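Local coordinates for catechol 1,2 dioxygenase (Acinetobacter radioresistens, PDB 2XSU), which catalyses the intradiol cleavage of catechol by O2 to cis,cis-muconate, using a non-haem ferric iron, at the Fe (III) ion site. Residues are numbered along the deposited sequence; one frame, centred on the assembly and turned at random.

The Fe (III) ion site. Residues 167, 201, 222-223, 225, 227. With FE (Fe (III) ion), chain B.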
# COMPACT_ATOMS: atom_id res chain seq x y z
N TYR A 167 -2.47 -16.93 16.98
CA TYR A 167 -1.44 -17.77 16.37
C TYR A 167 -0.07 -17.45 16.95
O TYR A 167 0.25 -16.28 17.20
CB TYR A 167 -1.38 -17.51 14.87
CG TYR A 167 -2.49 -18.11 14.04
CD1 TYR A 167 -2.25 -19.24 13.26
CD2 TYR A 167 -3.75 -17.51 13.97
CE1 TYR A 167 -3.23 -19.77 12.48
CE2 TYR A 167 -4.76 -18.05 13.18
CZ TYR A 167 -4.49 -19.17 12.44
OH TYR A 167 -5.47 -19.70 11.62
N TYR A 201 -11.84 -16.51 14.83
CA TYR A 201 -11.31 -15.26 15.34
C TYR A 201 -11.66 -14.14 14.39
O TYR A 201 -11.98 -14.39 13.23
CB TYR A 201 -9.79 -15.39 15.46
CG TYR A 201 -9.09 -15.86 14.19
CD1 TYR A 201 -8.67 -14.96 13.20
CD2 TYR A 201 -8.83 -17.22 13.98
CE1 TYR A 201 -8.02 -15.38 12.07
CE2 TYR A 201 -8.17 -17.67 12.83
CZ TYR A 201 -7.78 -16.75 11.87
OH TYR A 201 -7.14 -17.16 10.72
N ARG A 222 -13.50 -15.21 10.90
CA ARG A 222 -13.35 -16.49 10.21
C ARG A 222 -13.87 -17.62 11.12
O ARG A 222 -13.69 -17.54 12.34
CB ARG A 222 -11.88 -16.79 9.88
CG ARG A 222 -11.21 -15.70 9.07
CD ARG A 222 -10.07 -16.26 8.29
NE ARG A 222 -10.51 -17.16 7.24
CZ ARG A 222 -9.71 -17.98 6.58
NH1 ARG A 222 -8.41 -18.05 6.87
NH2 ARG A 222 -10.22 -18.75 5.64
N PRO A 223 -14.52 -18.64 10.54
CA PRO A 223 -14.86 -19.85 11.33
C PRO A 223 -13.59 -20.59 11.72
O PRO A 223 -12.52 -20.40 11.08
CB PRO A 223 -15.67 -20.72 10.37
CG PRO A 223 -15.05 -20.37 8.99
CD PRO A 223 -14.76 -18.87 9.10
N HIS A 225 -10.72 -23.28 11.91
CA HIS A 225 -10.10 -24.00 10.78
C HIS A 225 -8.67 -24.41 11.14
O HIS A 225 -8.05 -23.86 12.05
CB HIS A 225 -10.05 -23.10 9.51
CG HIS A 225 -9.31 -21.81 9.71
ND1 HIS A 225 -9.89 -20.68 10.26
CD2 HIS A 225 -8.01 -21.46 9.45
CE1 HIS A 225 -9.00 -19.71 10.33
NE2 HIS A 225 -7.85 -20.14 9.84
N HIS A 227 -5.01 -25.04 8.96
CA HIS A 227 -4.35 -24.85 7.68
C HIS A 227 -3.45 -26.05 7.34
O HIS A 227 -2.84 -26.63 8.24
CB HIS A 227 -3.41 -23.63 7.80
CG HIS A 227 -4.12 -22.32 7.95
ND1 HIS A 227 -4.58 -21.62 6.86
CD2 HIS A 227 -4.42 -21.56 9.04
CE1 HIS A 227 -5.14 -20.49 7.26
NE2 HIS A 227 -5.09 -20.44 8.58
FE FE B . -6.01 -19.08 9.86
O HOH W 1 -5.12 -17.39 8.89
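The Arg222 guanidinium lies over one face of the His225 imidazole, clearly tilted against it, with CZ 4.1 Å above the ring plane and shifted toward the rim. Tyr201 OH, Pro223 C and His227 CD2 meet the edge of the same imidazole in its plane. The edge of the His227 ring faces the phenol oxygen of Tyr167, and the edge of the Tyr167 ring faces CE2 of Tyr201. The iron lies in the plane of the Tyr201 ring, and water 1 in that of the Arg222 guanidinium.

This is the catalytic non-haem Fe(III) centre of an intradiol dioxygenase, with the two-tyrosine, two-histidine ligand set of the family. Tyr167 OH binds FE at 1.9 Å, while Tyr201 OH sits farther from FE at 2.4 Å. His225 NE2 and His227 NE2 each bind FE at 2.1 Å. Water 1 adds its oxygen at 2.1 Å from FE. The coordination seen lies between square pyramidal and trigonal bipyramidal. Tyr201 is the axial tyrosine, roughly opposite His227; in this family it leaves the iron when catechol binds, and the solvent ligand is also displaced.

In Tyr201 and His225 CG is tucked between the backbone N and carbonyl carbon (chi1 52° and 58°); in Tyr167 and His227 it points away from the carbonyl carbon. These turns bring the OH and NE2 tips to the iron. His225 ND1 donates a nearly straight hydrogen bond of 2.8 Å to Pro223 O, in the ring plane. This bond probably helps hold the imidazole's rotation, with NE2 toward the metal. Arg222 bends at chi3 (68°) and brings NH1 to 4.0 Å from FE, without binding it. Its probable positive charge could help stabilise anionic ligands or intermediates.

Both histidines come from strand 225-231, two positions apart. Tyr201 starts strand 201-202, Arg222 ends strand 221-222, and Tyr167 and Pro223 lie in loops. The iron sits within the beta-rich catalytic part of the subunit.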